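Local structure of LbaCas13a H328A (C2c2) (Lachnospiraceae bacterium NK4A179, 5WLH) at residues L284-R295 with Y1140-S1149. The protein is a CRISPR-Cas13a nuclease that binds pre-crRNA and, guided by the crRNA, probably cleaves target RNA with a preference for adenine. Numbering follows the deposited sequence.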
loop_
_atom_site.group_PDB
_atom_site.type_symbol
_atom_site.label_atom_id
_atom_site.label_comp_id
_atom_site.label_asym_id
_atom_site.label_seq_id
_atom_site.Cartn_x
_atom_site.Cartn_y
_atom_site.Cartn_z
ATOM N N LEU A 284 -29.088 -4.558 -8.703
ATOM C CA LEU A 284 -27.868 -5.184 -9.211
ATOM C C LEU A 284 -28.188 -6.418 -10.035
ATOM O O LEU A 284 -27.536 -6.687 -11.052
ATOM C CB LEU A 284 -26.945 -5.565 -8.062
ATOM C CG LEU A 284 -26.210 -4.426 -7.379
ATOM C CD1 LEU A 284 -25.423 -5.045 -6.213
ATOM C CD2 LEU A 284 -25.287 -3.674 -8.355
ATOM N N SER A 285 -29.201 -7.172 -9.613
ATOM C CA SER A 285 -29.649 -8.330 -10.382
ATOM C C SER A 285 -30.230 -7.913 -11.734
ATOM O O SER A 285 -29.854 -8.454 -12.782
ATOM C CB SER A 285 -30.675 -9.111 -9.558
ATOM O OG SER A 285 -31.114 -10.273 -10.248
ATOM N N ASP A 286 -31.149 -6.944 -11.728
ATOM C CA ASP A 286 -31.804 -6.504 -12.958
ATOM C C ASP A 286 -30.842 -5.824 -13.910
ATOM O O ASP A 286 -30.995 -5.932 -15.136
ATOM C CB ASP A 286 -32.945 -5.543 -12.625
ATOM C CG ASP A 286 -34.093 -6.238 -11.953
ATOM O OD1 ASP A 286 -34.182 -7.479 -12.083
ATOM O OD2 ASP A 286 -34.896 -5.550 -11.292
ATOM N N TYR A 287 -29.860 -5.098 -13.371
ATOM C CA TYR A 287 -28.957 -4.346 -14.221
ATOM C C TYR A 287 -28.034 -5.261 -15.005
ATOM O O TYR A 287 -27.531 -4.860 -16.058
ATOM C CB TYR A 287 -28.140 -3.356 -13.367
ATOM C CG TYR A 287 -27.372 -2.349 -14.194
ATOM C CD1 TYR A 287 -28.000 -1.200 -14.680
ATOM C CD2 TYR A 287 -26.042 -2.557 -14.523
ATOM C CE1 TYR A 287 -27.319 -0.279 -15.463
ATOM C CE2 TYR A 287 -25.357 -1.652 -15.306
ATOM C CZ TYR A 287 -25.998 -0.508 -15.768
ATOM O OH TYR A 287 -25.339 0.394 -16.551
ATOM N N ALA A 288 -27.799 -6.474 -14.513
ATOM C CA ALA A 288 -26.903 -7.414 -15.184
ATOM C C ALA A 288 -27.673 -8.068 -16.331
ATOM O O ALA A 288 -28.089 -9.225 -16.270
ATOM C CB ALA A 288 -26.377 -8.444 -14.195
ATOM N N SER A 289 -27.879 -7.279 -17.382
ATOM C CA SER A 289 -28.617 -7.696 -18.568
ATOM C C SER A 289 -27.744 -7.475 -19.794
ATOM O O SER A 289 -27.231 -6.370 -20.002
ATOM C CB SER A 289 -29.928 -6.910 -18.706
ATOM O OG SER A 289 -30.389 -6.922 -20.051
ATOM N N LEU A 290 -27.579 -8.523 -20.612
ATOM C CA LEU A 290 -26.798 -8.364 -21.834
ATOM C C LEU A 290 -27.452 -7.393 -22.817
ATOM O O LEU A 290 -26.757 -6.824 -23.664
ATOM C CB LEU A 290 -26.578 -9.727 -22.497
ATOM C CG LEU A 290 -26.025 -10.753 -21.507
ATOM C CD1 LEU A 290 -25.959 -12.125 -22.152
ATOM C CD2 LEU A 290 -24.658 -10.321 -21.017
ATOM N N ASP A 291 -28.759 -7.169 -22.701
ATOM C CA ASP A 291 -29.453 -6.202 -23.543
ATOM C C ASP A 291 -29.122 -4.802 -23.045
ATOM O O ASP A 291 -29.606 -4.386 -21.993
ATOM C CB ASP A 291 -30.956 -6.462 -23.517
ATOM C CG ASP A 291 -31.741 -5.497 -24.394
ATOM O OD1 ASP A 291 -31.167 -4.508 -24.890
ATOM O OD2 ASP A 291 -32.948 -5.750 -24.588
ATOM N N GLU A 292 -28.323 -4.067 -23.820
ATOM C CA GLU A 292 -27.833 -2.777 -23.349
ATOM C C GLU A 292 -28.949 -1.761 -23.199
ATOM O O GLU A 292 -28.775 -0.768 -22.492
ATOM C CB GLU A 292 -26.754 -2.260 -24.296
ATOM C CG GLU A 292 -25.467 -3.063 -24.178
ATOM C CD GLU A 292 -24.297 -2.431 -24.891
ATOM O OE1 GLU A 292 -24.507 -1.813 -25.957
ATOM O OE2 GLU A 292 -23.166 -2.546 -24.363
ATOM N N ARG A 293 -30.091 -1.991 -23.844
ATOM C CA ARG A 293 -31.215 -1.078 -23.711
ATOM C C ARG A 293 -31.816 -1.124 -22.313
ATOM O O ARG A 293 -32.310 -0.100 -21.823
ATOM C CB ARG A 293 -32.263 -1.416 -24.777
ATOM C CG ARG A 293 -31.727 -1.286 -26.196
ATOM C CD ARG A 293 -32.718 -1.891 -27.207
ATOM N NE ARG A 293 -33.027 -3.284 -26.886
ATOM C CZ ARG A 293 -33.983 -3.997 -27.475
ATOM N NH1 ARG A 293 -34.730 -3.448 -28.428
ATOM N NH2 ARG A 293 -34.191 -5.256 -27.104
ATOM N N VAL A 294 -31.795 -2.295 -21.666
ATOM C CA VAL A 294 -32.291 -2.421 -20.299
ATOM C C VAL A 294 -31.412 -1.618 -19.348
ATOM O O VAL A 294 -31.902 -0.878 -18.482
ATOM C CB VAL A 294 -32.337 -3.906 -19.889
ATOM C CG1 VAL A 294 -32.585 -4.049 -18.387
ATOM C CG2 VAL A 294 -33.395 -4.668 -20.691
ATOM N N ARG A 295 -30.099 -1.751 -19.506
ATOM C CA ARG A 295 -29.171 -1.003 -18.663
ATOM C C ARG A 295 -29.269 0.493 -18.926
ATOM O O ARG A 295 -29.285 1.292 -17.982
ATOM C CB ARG A 295 -27.746 -1.501 -18.894
ATOM C CG ARG A 295 -27.606 -2.998 -18.741
ATOM C CD ARG A 295 -26.162 -3.397 -18.370
ATOM N NE ARG A 295 -25.127 -2.866 -19.260
ATOM C CZ ARG A 295 -24.830 -3.339 -20.472
ATOM N NH1 ARG A 295 -25.507 -4.355 -21.011
ATOM N NH2 ARG A 295 -23.853 -2.774 -21.155
ATOM N N TYR A 1140 -20.777 -9.346 -12.295
ATOM C CA TYR A 1140 -21.814 -8.925 -13.223
ATOM C C TYR A 1140 -22.408 -10.125 -13.961
ATOM O O TYR A 1140 -23.630 -10.302 -14.006
ATOM C CB TYR A 1140 -21.201 -7.911 -14.181
ATOM C CG TYR A 1140 -22.091 -7.465 -15.295
ATOM C CD1 TYR A 1140 -22.934 -6.380 -15.128
ATOM C CD2 TYR A 1140 -22.106 -8.137 -16.511
ATOM C CE1 TYR A 1140 -23.756 -5.948 -16.168
ATOM C CE2 TYR A 1140 -22.930 -7.721 -17.553
ATOM C CZ TYR A 1140 -23.747 -6.624 -17.371
ATOM O OH TYR A 1140 -24.558 -6.205 -18.407
ATOM N N HIS A 1141 -21.559 -10.981 -14.527
ATOM C CA HIS A 1141 -22.122 -12.115 -15.262
ATOM C C HIS A 1141 -22.684 -13.174 -14.331
ATOM O O HIS A 1141 -23.614 -13.891 -14.716
ATOM C CB HIS A 1141 -21.078 -12.691 -16.199
ATOM C CG HIS A 1141 -20.766 -11.772 -17.331
ATOM N ND1 HIS A 1141 -21.618 -11.607 -18.404
ATOM C CD2 HIS A 1141 -19.750 -10.898 -17.514
ATOM C CE1 HIS A 1141 -21.107 -10.713 -19.228
ATOM N NE2 HIS A 1141 -19.974 -10.264 -18.711
ATOM N N TYR A 1142 -22.168 -13.265 -13.105
ATOM C CA TYR A 1142 -22.801 -14.105 -12.097
ATOM C C TYR A 1142 -24.205 -13.613 -11.793
ATOM O O TYR A 1142 -25.157 -14.405 -11.719
ATOM C CB TYR A 1142 -21.958 -14.122 -10.820
ATOM C CG TYR A 1142 -22.509 -14.960 -9.697
ATOM C CD1 TYR A 1142 -22.308 -16.340 -9.668
ATOM C CD2 TYR A 1142 -23.196 -14.373 -8.648
ATOM C CE1 TYR A 1142 -22.779 -17.106 -8.603
ATOM C CE2 TYR A 1142 -23.666 -15.127 -7.582
ATOM C CZ TYR A 1142 -23.441 -16.488 -7.566
ATOM O OH TYR A 1142 -23.907 -17.222 -6.509
ATOM N N ALA A 1143 -24.353 -12.300 -11.593
ATOM C CA ALA A 1143 -25.685 -11.734 -11.442
ATOM C C ALA A 1143 -26.538 -12.029 -12.663
ATOM O O ALA A 1143 -27.727 -12.344 -12.536
ATOM C CB ALA A 1143 -25.594 -10.221 -11.194
ATOM N N CYS A 1144 -25.954 -11.921 -13.852
ATOM C CA CYS A 1144 -26.722 -12.173 -15.069
ATOM C C CYS A 1144 -27.182 -13.620 -15.121
ATOM O O CYS A 1144 -28.356 -13.911 -15.405
ATOM C CB CYS A 1144 -25.882 -11.819 -16.293
ATOM S SG CYS A 1144 -26.800 -12.006 -17.853
ATOM N N LEU A 1145 -26.265 -14.545 -14.828
ATOM C CA LEU A 1145 -26.613 -15.962 -14.810
ATOM C C LEU A 1145 -27.765 -16.236 -13.870
ATOM O O LEU A 1145 -28.571 -17.141 -14.116
ATOM C CB LEU A 1145 -25.410 -16.804 -14.381
ATOM C CG LEU A 1145 -24.399 -17.264 -15.412
ATOM C CD1 LEU A 1145 -23.243 -17.950 -14.697
ATOM C CD2 LEU A 1145 -25.037 -18.218 -16.416
ATOM N N ASN A 1146 -27.869 -15.466 -12.796
ATOM C CA ASN A 1146 -28.829 -15.764 -11.751
ATOM C C ASN A 1146 -30.085 -14.907 -11.830
ATOM O O ASN A 1146 -30.901 -14.942 -10.911
ATOM C CB ASN A 1146 -28.139 -15.641 -10.393
ATOM C CG ASN A 1146 -27.260 -16.839 -10.114
ATOM O OD1 ASN A 1146 -27.756 -17.879 -9.716
ATOM N ND2 ASN A 1146 -25.963 -16.719 -10.370
ATOM N N ASN A 1147 -30.279 -14.166 -12.911
ATOM C CA ASN A 1147 -31.552 -13.492 -13.113
ATOM C C ASN A 1147 -32.310 -14.176 -14.251
ATOM O O ASN A 1147 -31.849 -15.163 -14.836
ATOM C CB ASN A 1147 -31.360 -11.983 -13.348
ATOM C CG ASN A 1147 -30.684 -11.645 -14.679
ATOM O OD1 ASN A 1147 -30.817 -12.349 -15.677
ATOM N ND2 ASN A 1147 -29.963 -10.520 -14.693
ATOM N N ASP A 1148 -33.478 -13.623 -14.571
ATOM C CA ASP A 1148 -34.357 -14.216 -15.572
ATOM C C ASP A 1148 -34.144 -13.654 -16.970
ATOM O O ASP A 1148 -34.864 -14.054 -17.888
ATOM C CB ASP A 1148 -35.830 -14.048 -15.157
ATOM C CG ASP A 1148 -36.279 -12.583 -15.070
ATOM O OD1 ASP A 1148 -35.616 -11.675 -15.626
ATOM O OD2 ASP A 1148 -37.326 -12.336 -14.427
ATOM N N SER A 1149 -33.204 -12.727 -17.155
ATOM C CA SER A 1149 -32.971 -12.177 -18.480
ATOM C C SER A 1149 -32.600 -13.288 -19.464
ATOM O O SER A 1149 -32.133 -14.372 -19.086
ATOM C CB SER A 1149 -31.874 -11.112 -18.439
ATOM O OG SER A 1149 -30.594 -11.708 -18.264
HETATM O O HOH W 1 -29.063 -11.887 -10.189
HETATM O O HOH W 2 -29.292 -10.955 -20.301
#
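Asn-1147 links the two segments through one amide nitrogen: ND2 donates to Ser-285 O at 2.8 Å and to Ala-288 O at 2.8 Å, carbonyls at and just beyond the end of helix 268-287. Both acceptors lie close to the amide plane, so each N-H has its own target, the first nearly straight (158°) and the second more bent, reaching Ala-288 O from above its carbonyl plane. The rotation of the amide is fixed from its other end, where OD1 accepts from Ser-1149 N and Ser-1149 OG. With chi1 at 69°, CG sits between the backbone N and carbonyl carbon, which turns ND2 toward 284-295 while leaving OD1 on the side of Ser-1149.

Water extends the polar seam: one molecule bridges Ser-285 OG and Ala-1143 O, another Leu-290 N and Ser-1149 OG.

Apolar packing centres on Ala-288, whose CB presses against Ala-1143 CB at 3.6 Å and makes a CH-pi contact over one face of the Tyr-1140 ring, 4.3 Å from its centroid. Beside it, Leu-290 CG rests on Cys-1144 SG (3.9 Å), while its CD2 meets the edge of the His-1141 imidazole.

At the far end of the tyrosine, the hydroxyl lies over one face of the Arg-295 guanidinium, the guanidinium and phenol ring planes almost perpendicular (87°). Arg-295 NH1 donates to Ser-289 O at 2.8 Å; Glu-1231 pairs with its NE, and Ser-1228 bonds Tyr-1140 OH.

The arrangement packs an Asx turn at Asn-1147, just beyond helix 1106-1145, on the inverse gamma turn centred on Ala-288 in the linker between helices 268-287 and 292-311.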